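Local coordinates for uncharacterized protein (Starkeya novella, PDB 5I20) that exports amino acids of broad variety, among them threonine, methionine, lysine and glutamate, across the inner membrane as a DMT-superfamily transporter, at residues T12-W17 / I223-W228; Y99-L103 / S244-P248; A29-L34 / E200-P205. All coordinates share one frame. Residues are numbered along the deposited sequence.

Interaction 1: residues T12-W17 / I223-W228; sequences TAILLW and IAFYTW. With OLC ((2R)-2,3-dihydroxypropyl (9Z)-octadec-9-enoate), chain G; OLC ((2R)-2,3-dihydroxypropyl (9Z)-octadec-9-enoate), chain J.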
loop_
_atom_site.group_PDB
_atom_site.type_symbol
_atom_site.label_atom_id
_atom_site.label_comp_id
_atom_site.label_asym_id
_atom_site.label_seq_id
_atom_site.Cartn_x
_atom_site.Cartn_y
_atom_site.Cartn_z
ATOM N N THR A 12 -8.897 -4.082 5.803
ATOM C CA THR A 12 -8.418 -5.423 5.495
ATOM C C THR A 12 -7.259 -5.360 4.496
ATOM O O THR A 12 -6.388 -6.230 4.500
ATOM C CB THR A 12 -9.545 -6.330 4.948
ATOM O OG1 THR A 12 -10.085 -5.777 3.743
ATOM C CG2 THR A 12 -10.660 -6.478 5.979
ATOM N N ALA A 13 -7.240 -4.327 3.655
ATOM C CA ALA A 13 -6.112 -4.106 2.748
ATOM C C ALA A 13 -4.842 -3.823 3.542
ATOM O O ALA A 13 -3.764 -4.322 3.216
ATOM C CB ALA A 13 -6.401 -2.958 1.792
ATOM N N ILE A 14 -4.988 -3.013 4.585
ATOM C CA ILE A 14 -3.885 -2.681 5.477
ATOM C C ILE A 14 -3.378 -3.927 6.202
ATOM O O ILE A 14 -2.175 -4.089 6.412
ATOM C CB ILE A 14 -4.308 -1.611 6.499
ATOM C CG1 ILE A 14 -4.780 -0.353 5.765
ATOM C CG2 ILE A 14 -3.169 -1.291 7.453
ATOM C CD1 ILE A 14 -5.504 0.648 6.650
ATOM N N LEU A 15 -4.301 -4.807 6.579
ATOM C CA LEU A 15 -3.935 -6.076 7.201
ATOM C C LEU A 15 -3.161 -6.963 6.229
ATOM O O LEU A 15 -2.159 -7.567 6.599
ATOM C CB LEU A 15 -5.178 -6.813 7.701
ATOM C CG LEU A 15 -5.931 -6.165 8.863
ATOM C CD1 LEU A 15 -7.175 -6.968 9.211
ATOM C CD2 LEU A 15 -5.022 -6.023 10.073
ATOM N N LEU A 16 -3.625 -7.030 4.985
ATOM C CA LEU A 16 -2.987 -7.876 3.980
ATOM C C LEU A 16 -1.618 -7.332 3.569
ATOM O O LEU A 16 -0.694 -8.102 3.316
ATOM C CB LEU A 16 -3.894 -8.030 2.753
ATOM C CG LEU A 16 -5.115 -8.940 2.941
ATOM C CD1 LEU A 16 -6.082 -8.802 1.778
ATOM C CD2 LEU A 16 -4.689 -10.395 3.108
ATOM N N TRP A 17 -1.483 -6.010 3.518
ATOM C CA TRP A 17 -0.204 -5.392 3.174
ATOM C C TRP A 17 0.808 -5.533 4.309
ATOM O O TRP A 17 2.011 -5.404 4.094
ATOM C CB TRP A 17 -0.401 -3.919 2.810
ATOM C CG TRP A 17 -1.170 -3.734 1.536
ATOM C CD1 TRP A 17 -1.213 -4.590 0.474
ATOM C CD2 TRP A 17 -2.024 -2.633 1.200
ATOM N NE1 TRP A 17 -2.032 -4.087 -0.508
ATOM C CE2 TRP A 17 -2.545 -2.888 -0.086
ATOM C CE3 TRP A 17 -2.398 -1.458 1.860
ATOM C CZ2 TRP A 17 -3.420 -2.009 -0.725
ATOM C CZ3 TRP A 17 -3.263 -0.586 1.223
ATOM C CH2 TRP A 17 -3.765 -0.868 -0.057
ATOM N N ILE A 223 -6.914 -9.408 -3.250
ATOM C CA ILE A 223 -7.999 -9.004 -2.368
ATOM C C ILE A 223 -7.780 -7.577 -1.879
ATOM O O ILE A 223 -8.713 -6.774 -1.841
ATOM C CB ILE A 223 -8.135 -9.954 -1.161
ATOM C CG1 ILE A 223 -8.547 -11.352 -1.625
ATOM C CG2 ILE A 223 -9.156 -9.419 -0.171
ATOM C CD1 ILE A 223 -8.632 -12.363 -0.504
ATOM N N ALA A 224 -6.535 -7.265 -1.531
ATOM C CA ALA A 224 -6.187 -5.986 -0.927
ATOM C C ALA A 224 -6.544 -4.783 -1.800
ATOM O O ALA A 224 -7.026 -3.777 -1.295
ATOM C CB ALA A 224 -4.714 -5.958 -0.584
ATOM N N PHE A 225 -6.315 -4.874 -3.103
ATOM C CA PHE A 225 -6.604 -3.736 -3.971
ATOM C C PHE A 225 -8.103 -3.535 -4.155
ATOM O O PHE A 225 -8.567 -2.409 -4.330
ATOM C CB PHE A 225 -5.912 -3.897 -5.326
ATOM C CG PHE A 225 -4.430 -3.673 -5.266
ATOM C CD1 PHE A 225 -3.916 -2.400 -5.078
ATOM C CD2 PHE A 225 -3.549 -4.734 -5.380
ATOM C CE1 PHE A 225 -2.552 -2.190 -5.010
ATOM C CE2 PHE A 225 -2.184 -4.531 -5.317
ATOM C CZ PHE A 225 -1.684 -3.256 -5.131
ATOM N N TYR A 226 -8.863 -4.621 -4.099
ATOM C CA TYR A 226 -10.312 -4.521 -4.231
ATOM C C TYR A 226 -10.939 -4.015 -2.938
ATOM O O TYR A 226 -11.863 -3.204 -2.966
ATOM C CB TYR A 226 -10.913 -5.870 -4.624
ATOM C CG TYR A 226 -10.293 -6.449 -5.874
ATOM C CD1 TYR A 226 -10.805 -6.153 -7.133
ATOM C CD2 TYR A 226 -9.184 -7.281 -5.797
ATOM C CE1 TYR A 226 -10.234 -6.678 -8.275
ATOM C CE2 TYR A 226 -8.607 -7.808 -6.935
ATOM C CZ TYR A 226 -9.135 -7.502 -8.170
ATOM O OH TYR A 226 -8.559 -8.028 -9.300
ATOM N N THR A 227 -10.430 -4.488 -1.806
ATOM C CA THR A 227 -10.960 -4.081 -0.510
ATOM C C THR A 227 -10.513 -2.654 -0.176
ATOM O O THR A 227 -11.161 -1.955 0.599
ATOM C CB THR A 227 -10.528 -5.064 0.605
ATOM O OG1 THR A 227 -11.153 -4.710 1.840
ATOM C CG2 THR A 227 -9.045 -5.036 0.802
ATOM N N TRP A 228 -9.408 -2.226 -0.780
ATOM C CA TRP A 228 -8.924 -0.857 -0.639
ATOM C C TRP A 228 -9.765 0.072 -1.510
ATOM O O TRP A 228 -10.079 1.199 -1.123
ATOM C CB TRP A 228 -7.444 -0.775 -1.021
ATOM C CG TRP A 228 -6.807 0.572 -0.854
ATOM C CD1 TRP A 228 -6.419 1.422 -1.850
ATOM C CD2 TRP A 228 -6.461 1.215 0.380
ATOM N NE1 TRP A 228 -5.861 2.555 -1.314
ATOM C CE2 TRP A 228 -5.873 2.454 0.051
ATOM C CE3 TRP A 228 -6.594 0.867 1.727
ATOM C CZ2 TRP A 228 -5.421 3.344 1.022
ATOM C CZ3 TRP A 228 -6.144 1.755 2.689
ATOM C CH2 TRP A 228 -5.566 2.978 2.331
HETATM C C10 OLC G . 0.757 0.536 -0.564
HETATM C C9 OLC G . 0.114 -0.780 -0.829
HETATM C C11 OLC G . 1.763 1.060 -1.529
HETATM C C8 OLC G . 0.496 -1.568 -2.034
HETATM C C16 OLC G . 6.173 0.409 0.856
HETATM C C12 OLC G . 2.751 1.917 -0.813
HETATM C C7 OLC G . 1.434 -2.666 -1.663
HETATM C C15 OLC G . 6.040 0.889 -0.551
HETATM C C13 OLC G . 4.050 1.894 -1.546
HETATM C C6 OLC G . 1.769 -3.470 -2.876
HETATM C C14 OLC G . 5.175 2.104 -0.592
HETATM C C5 OLC G . 3.244 -3.450 -3.100
HETATM C C4 OLC G . 3.631 -4.548 -4.034
HETATM C C3 OLC G . 5.119 -4.653 -4.097
HETATM C C2 OLC G . 5.499 -5.875 -4.864
HETATM C C10 OLC J . -7.449 -10.009 6.250
HETATM C C9 OLC J . -8.704 -9.756 5.483
HETATM C C11 OLC J . -6.696 -11.278 6.031
HETATM C C8 OLC J . -9.130 -10.730 4.436
HETATM C C7 OLC J . -10.617 -10.848 4.434
HETATM C C6 OLC J . -11.229 -9.584 3.931
HETATM C C5 OLC J . -12.257 -9.913 2.903
HETATM C C4 OLC J . -13.554 -9.260 3.246
HETATM C C3 OLC J . -14.335 -9.055 1.992
HETATM C C2 OLC J . -15.783 -8.918 2.314
HETATM C C1 OLC J . -16.483 -8.245 1.183
HETATM O O19 OLC J . -17.696 -7.634 1.396
HETATM O O20 OLC J . -15.954 -8.187 0.082
#
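Small residues allow helices to pack closely; here A13 and A224, on one helix from each inverted repeat, meet beside a cluster of aromatic rings. The segments T12-W17 and I223-W228 run nearly antiparallel (154°), their axes 8.3 Å apart. The backbones come nearest at A13 and A224, with CA atoms 4.1 Å apart, and A13 CB lies 3.3 Å from A224 O. Apolar contacts flank them: L16 CD1 reaches I223 CG2 at 3.7 Å, and I14 CG1 meets W228 CZ3 at 4.0 Å. In the aromatic cluster W17 turns its edge to two faces, its six-membered ring to the W228 five-membered ring (centroids 5.0 Å, planes 60°) and its five-membered ring to F225 (5.9 Å, 61°). A monoolein tail covers one face of W17, its C9 3.5 Å from W17 CE2. The indole nitrogens have partners beyond the segments: W17 NE1 bonds to P220 O, W228 NE1 to S167 OG. T12 OG1, bonded to I9 O, lies 2.4 Å from T227 OG1; otherwise the chemistry is mostly apolar and aromatic packing.

Interaction 2: residues Y99-L103 / S244-P248; sequences YLWPL and SYAAP. With OLC ((2R)-2,3-dihydroxypropyl (9Z)-octadec-9-enoate), chain G.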
loop_
_atom_site.group_PDB
_atom_site.type_symbol
_atom_site.label_atom_id
_atom_site.label_comp_id
_atom_site.label_asym_id
_atom_site.label_seq_id
_atom_site.Cartn_x
_atom_site.Cartn_y
_atom_site.Cartn_z
ATOM N N TYR A 99 6.754 5.814 2.756
ATOM C CA TYR A 99 5.704 5.712 3.768
ATOM C C TYR A 99 5.268 7.073 4.303
ATOM O O TYR A 99 4.707 7.181 5.395
ATOM C CB TYR A 99 6.138 4.795 4.914
ATOM C CG TYR A 99 5.318 3.526 4.942
ATOM C CD1 TYR A 99 4.008 3.539 5.401
ATOM C CD2 TYR A 99 5.838 2.326 4.478
ATOM C CE1 TYR A 99 3.242 2.391 5.415
ATOM C CE2 TYR A 99 5.078 1.167 4.489
ATOM C CZ TYR A 99 3.782 1.207 4.959
ATOM O OH TYR A 99 3.018 0.064 4.975
ATOM N N LEU A 100 5.520 8.105 3.508
ATOM C CA LEU A 100 4.843 9.376 3.675
ATOM C C LEU A 100 3.433 9.289 3.099
ATOM O O LEU A 100 2.605 10.164 3.349
ATOM C CB LEU A 100 5.620 10.507 2.994
ATOM C CG LEU A 100 6.844 11.025 3.746
ATOM C CD1 LEU A 100 7.684 11.928 2.858
ATOM C CD2 LEU A 100 6.407 11.762 5.001
ATOM N N TRP A 101 3.154 8.231 2.339
ATOM C CA TRP A 101 1.873 8.145 1.633
ATOM C C TRP A 101 0.626 8.100 2.530
ATOM O O TRP A 101 -0.425 8.584 2.114
ATOM C CB TRP A 101 1.853 6.946 0.662
ATOM C CG TRP A 101 1.785 5.544 1.234
ATOM C CD1 TRP A 101 2.832 4.685 1.409
ATOM C CD2 TRP A 101 0.607 4.823 1.645
ATOM N NE1 TRP A 101 2.388 3.492 1.924
ATOM C CE2 TRP A 101 1.029 3.547 2.076
ATOM C CE3 TRP A 101 -0.754 5.138 1.706
ATOM C CZ2 TRP A 101 0.137 2.584 2.558
ATOM C CZ3 TRP A 101 -1.642 4.177 2.186
ATOM C CH2 TRP A 101 -1.189 2.917 2.603
ATOM N N PRO A 102 0.717 7.532 3.748
ATOM C CA PRO A 102 -0.520 7.627 4.534
ATOM C C PRO A 102 -0.841 9.061 4.955
ATOM O O PRO A 102 -2.009 9.447 4.948
ATOM C CB PRO A 102 -0.231 6.748 5.754
ATOM C CG PRO A 102 0.808 5.784 5.282
ATOM C CD PRO A 102 1.674 6.590 4.360
ATOM N N LEU A 103 0.181 9.836 5.308
ATOM C CA LEU A 103 -0.003 11.244 5.648
ATOM C C LEU A 103 -0.537 12.024 4.447
ATOM O O LEU A 103 -1.387 12.901 4.590
ATOM C CB LEU A 103 1.313 11.854 6.138
ATOM C CG LEU A 103 1.324 13.352 6.458
ATOM C CD1 LEU A 103 0.324 13.683 7.557
ATOM C CD2 LEU A 103 2.728 13.804 6.853
ATOM N N SER A 244 -3.439 3.404 8.033
ATOM C CA SER A 244 -2.422 2.773 7.194
ATOM C C SER A 244 -1.061 2.672 7.894
ATOM O O SER A 244 -0.282 1.772 7.596
ATOM C CB SER A 244 -2.288 3.525 5.868
ATOM O OG SER A 244 -3.422 3.292 5.047
ATOM N N TYR A 245 -0.779 3.564 8.844
ATOM C CA TYR A 245 0.459 3.446 9.621
ATOM C C TYR A 245 0.439 2.256 10.586
ATOM O O TYR A 245 1.389 2.047 11.333
ATOM C CB TYR A 245 0.750 4.733 10.399
ATOM C CG TYR A 245 1.318 5.831 9.535
ATOM C CD1 TYR A 245 2.462 5.619 8.773
ATOM C CD2 TYR A 245 0.695 7.069 9.456
ATOM C CE1 TYR A 245 2.977 6.615 7.970
ATOM C CE2 TYR A 245 1.200 8.071 8.655
ATOM C CZ TYR A 245 2.342 7.839 7.913
ATOM O OH TYR A 245 2.849 8.836 7.112
ATOM N N ALA A 246 -0.638 1.478 10.579
ATOM C CA ALA A 246 -0.654 0.249 11.358
ATOM C C ALA A 246 0.141 -0.838 10.641
ATOM O O ALA A 246 0.644 -1.763 11.275
ATOM C CB ALA A 246 -2.078 -0.214 11.613
ATOM N N ALA A 247 0.262 -0.714 9.322
ATOM C CA ALA A 247 0.930 -1.733 8.513
ATOM C C ALA A 247 2.394 -1.978 8.911
ATOM O O ALA A 247 2.791 -3.133 9.046
ATOM C CB ALA A 247 0.837 -1.380 7.027
ATOM N N PRO A 248 3.202 -0.912 9.105
ATOM C CA PRO A 248 4.577 -1.193 9.547
ATOM C C PRO A 248 4.649 -1.866 10.916
ATOM O O PRO A 248 5.491 -2.739 11.122
ATOM C CB PRO A 248 5.220 0.195 9.601
ATOM C CG PRO A 248 4.430 1.008 8.635
ATOM C CD PRO A 248 3.024 0.517 8.785
HETATM C C10 OLC G . 0.757 0.536 -0.564
HETATM C C9 OLC G . 0.114 -0.780 -0.829
HETATM C C11 OLC G . 1.763 1.060 -1.529
HETATM C C8 OLC G . 0.496 -1.568 -2.034
HETATM C C16 OLC G . 6.173 0.409 0.856
HETATM C C12 OLC G . 2.751 1.917 -0.813
HETATM C C7 OLC G . 1.434 -2.666 -1.663
HETATM C C15 OLC G . 6.040 0.889 -0.551
HETATM C C13 OLC G . 4.050 1.894 -1.546
HETATM C C6 OLC G . 1.769 -3.470 -2.876
HETATM C C14 OLC G . 5.175 2.104 -0.592
HETATM C C5 OLC G . 3.244 -3.450 -3.100
HETATM C C4 OLC G . 3.631 -4.548 -4.034
HETATM C C3 OLC G . 5.119 -4.653 -4.097
HETATM C C2 OLC G . 5.499 -5.875 -4.864
#
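Where transmembrane helices break, a tyrosine hydroxyl can bond to backbone groups at the interruption, and the segment Y99-L103 illustrates it against S244-P248. Y99, just past the end of helix 91-98, offers its carbonyl to Y245, whose OH donates to Y99 O at 3.0 Å. Its own ring carries P248 over one face, a CH-pi contact with P248 CG 3.9 Å from the centroid of the Y99 ring, while Y99 OH lies 3.3 Å from A247 CB. W101 brings its indole tip to S244, with W101 CH2 3.3 Å from S244 OG, a hydroxyl already bonded to L240 O; W101 NE1 also lies 3.2 Å from C12 of a monoolein chain. P102 places its CB over the face of the Y245 ring, 3.6 Å from the centroid, in a second CH-pi contact. L103 N then gives a weak hydrogen bond to Y245 OH (3.4 Å), so the one hydroxyl meets both Y99 O and, weakly, L103 N. Both segments interrupt membrane-spanning paths, between helices 91-98 and 101-108 and between 237-243 and 246-258. Y245 touches L129 and T132 of helix 119-136 and I274 of helix 265-282, and S244 meets W228 of helix 224-234 and I14 of helix 3-17.

Interaction 3: residues A29-L34 / E200-P205; sequences AVPPFL and EPSVWP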
loop_
_atom_site.group_PDB
_atom_site.type_symbol
_atom_site.label_atom_id
_atom_site.label_comp_id
_atom_site.label_asym_id
_atom_site.label_seq_id
_atom_site.Cartn_x
_atom_site.Cartn_y
_atom_site.Cartn_z
ATOM N N ALA A 29 15.726 -14.482 -5.042
ATOM C CA ALA A 29 16.405 -13.576 -5.958
ATOM C C ALA A 29 15.510 -13.200 -7.132
ATOM O O ALA A 29 15.994 -12.728 -8.161
ATOM C CB ALA A 29 17.696 -14.202 -6.456
ATOM N N VAL A 30 14.207 -13.413 -6.976
ATOM C CA VAL A 30 13.253 -13.058 -8.021
ATOM C C VAL A 30 13.079 -11.546 -8.097
ATOM O O VAL A 30 12.638 -10.917 -7.135
ATOM C CB VAL A 30 11.879 -13.711 -7.791
ATOM C CG1 VAL A 30 10.890 -13.241 -8.849
ATOM C CG2 VAL A 30 12.003 -15.230 -7.792
ATOM N N PRO A 31 13.427 -10.962 -9.253
ATOM C CA PRO A 31 13.393 -9.513 -9.490
ATOM C C PRO A 31 11.974 -8.935 -9.451
ATOM O O PRO A 31 11.018 -9.653 -9.748
ATOM C CB PRO A 31 14.012 -9.380 -10.884
ATOM C CG PRO A 31 13.781 -10.696 -11.537
ATOM C CD PRO A 31 13.876 -11.708 -10.441
ATOM N N PRO A 32 11.842 -7.644 -9.096
ATOM C CA PRO A 32 10.550 -7.018 -8.774
ATOM C C PRO A 32 9.513 -6.996 -9.901
ATOM O O PRO A 32 8.337 -7.246 -9.632
ATOM C CB PRO A 32 10.948 -5.583 -8.401
ATOM C CG PRO A 32 12.251 -5.359 -9.081
ATOM C CD PRO A 32 12.951 -6.679 -9.000
ATOM N N PHE A 33 9.926 -6.685 -11.125
ATOM C CA PHE A 33 8.970 -6.540 -12.221
ATOM C C PHE A 33 8.346 -7.868 -12.632
ATOM O O PHE A 33 7.145 -7.938 -12.900
ATOM C CB PHE A 33 9.634 -5.880 -13.430
ATOM C CG PHE A 33 9.619 -4.383 -13.378
ATOM C CD1 PHE A 33 8.417 -3.691 -13.403
ATOM C CD2 PHE A 33 10.801 -3.665 -13.309
ATOM C CE1 PHE A 33 8.395 -2.312 -13.355
ATOM C CE2 PHE A 33 10.785 -2.282 -13.263
ATOM C CZ PHE A 33 9.581 -1.606 -13.286
ATOM N N LEU A 34 9.161 -8.916 -12.690
ATOM C CA LEU A 34 8.651 -10.248 -12.980
ATOM C C LEU A 34 7.719 -10.705 -11.866
ATOM O O LEU A 34 6.680 -11.309 -12.124
ATOM C CB LEU A 34 9.793 -11.250 -13.150
ATOM C CG LEU A 34 9.355 -12.669 -13.522
ATOM C CD1 LEU A 34 8.681 -12.677 -14.888
ATOM C CD2 LEU A 34 10.531 -13.628 -13.492
ATOM N N GLU A 200 15.364 -6.627 -16.889
ATOM C CA GLU A 200 15.432 -7.605 -15.806
ATOM C C GLU A 200 16.251 -8.855 -16.122
ATOM O O GLU A 200 16.241 -9.349 -17.252
ATOM C CB GLU A 200 14.017 -8.026 -15.407
ATOM C CG GLU A 200 13.735 -8.008 -13.929
ATOM C CD GLU A 200 13.266 -6.659 -13.422
ATOM O OE1 GLU A 200 13.464 -5.651 -14.133
ATOM O OE2 GLU A 200 12.690 -6.607 -12.314
ATOM N N PRO A 201 16.968 -9.369 -15.109
ATOM C CA PRO A 201 17.607 -10.686 -15.189
ATOM C C PRO A 201 16.561 -11.792 -15.086
ATOM O O PRO A 201 15.665 -11.708 -14.243
ATOM C CB PRO A 201 18.548 -10.694 -13.982
ATOM C CG PRO A 201 17.917 -9.754 -13.014
ATOM C CD PRO A 201 17.289 -8.674 -13.850
ATOM N N SER A 202 16.676 -12.810 -15.931
ATOM C CA SER A 202 15.669 -13.863 -16.005
ATOM C C SER A 202 15.784 -14.875 -14.866
ATOM O O SER A 202 16.256 -15.992 -15.063
ATOM C CB SER A 202 15.766 -14.581 -17.352
ATOM O OG SER A 202 14.779 -15.590 -17.471
ATOM N N VAL A 203 15.347 -14.479 -13.676
ATOM C CA VAL A 203 15.338 -15.381 -12.531
ATOM C C VAL A 203 13.901 -15.697 -12.122
ATOM O O VAL A 203 13.214 -14.865 -11.527
ATOM C CB VAL A 203 16.101 -14.790 -11.329
ATOM C CG1 VAL A 203 16.071 -15.754 -10.151
ATOM C CG2 VAL A 203 17.535 -14.472 -11.722
ATOM N N TRP A 204 13.454 -16.904 -12.453
ATOM C CA TRP A 204 12.088 -17.327 -12.175
ATOM C C TRP A 204 11.983 -18.016 -10.818
ATOM O O TRP A 204 12.972 -18.541 -10.310
ATOM C CB TRP A 204 11.591 -18.253 -13.288
ATOM C CG TRP A 204 11.186 -17.518 -14.530
ATOM C CD1 TRP A 204 12.013 -16.966 -15.464
ATOM C CD2 TRP A 204 9.849 -17.255 -14.974
ATOM N NE1 TRP A 204 11.275 -16.376 -16.461
ATOM C CE2 TRP A 204 9.943 -16.540 -16.184
ATOM C CE3 TRP A 204 8.582 -17.557 -14.466
ATOM C CZ2 TRP A 204 8.819 -16.120 -16.893
ATOM C CZ3 TRP A 204 7.466 -17.138 -15.170
ATOM C CH2 TRP A 204 7.593 -16.428 -16.371
ATOM N N PRO A 205 10.782 -17.999 -10.215
ATOM C CA PRO A 205 10.555 -18.696 -8.943
ATOM C C PRO A 205 10.814 -20.193 -9.057
ATOM O O PRO A 205 10.398 -20.811 -10.035
ATOM C CB PRO A 205 9.077 -18.423 -8.649
ATOM C CG PRO A 205 8.770 -17.167 -9.384
ATOM C CD PRO A 205 9.604 -17.216 -10.631
#
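A carboxylate from a distant loop receives the first turn of a transmembrane helix: E200 OE2 accepts a hydrogen bond from F33 N at 3.0 Å, with an N-H...O angle of 158°. In this DMT fold a remote glutamate thus hydrogen-bonds to an amide in the first turn of helix 32-53, at its periplasmic end. P31 occupies the N-cap position and P32 follows; neither proline has an amide hydrogen, so F33 supplies the first NH of the helix, and, if ionised, the carboxylate would also suit the positive end of the helix dipole. E200-P205, part of the loop between helices 181-199 and 209-221, packs on P31. P31 CB sits 3.4 Å from E200 CG and P31 CD 3.9 Å from V203 CB, and an inverse gamma turn centred on S202, closed by V203 N to P201 O (2.8 Å), bends the loop beside it. V30 CG2 touches P205 CG at 4.1 Å, and P205 in turn packs on W210 and V213 of helix 209-221. F33 extends among F76, F80 and F83 of helix 65-88. Over the indole of W204, L34 CD2 makes a CH-pi contact, 3.9 Å from the centroid of the five-membered ring and only 5° off its normal.

Each of the three contacts joins the first EamA repeat to the second, so together they illustrate how two halves of a chain become one transporter. Interactions 1 and 2 lie near the middle of the molecule, centres 13 Å apart, and touch directly: W228 CH2 is 3.5 Å from S244 OG, and both interactions touch the same monoolein. Interaction 3 stands apart at the periplasmic side, its centre 24 Å from interaction 1 and 27 Å from interaction 2. Along the chain, interaction 3 is nested within the loop closed by interaction 1, whereas interaction 2 crosses both. The inverted repeats thus meet near the centre of the basket-shaped molecule, where the substrate cavity lies, and again at its periplasmic side.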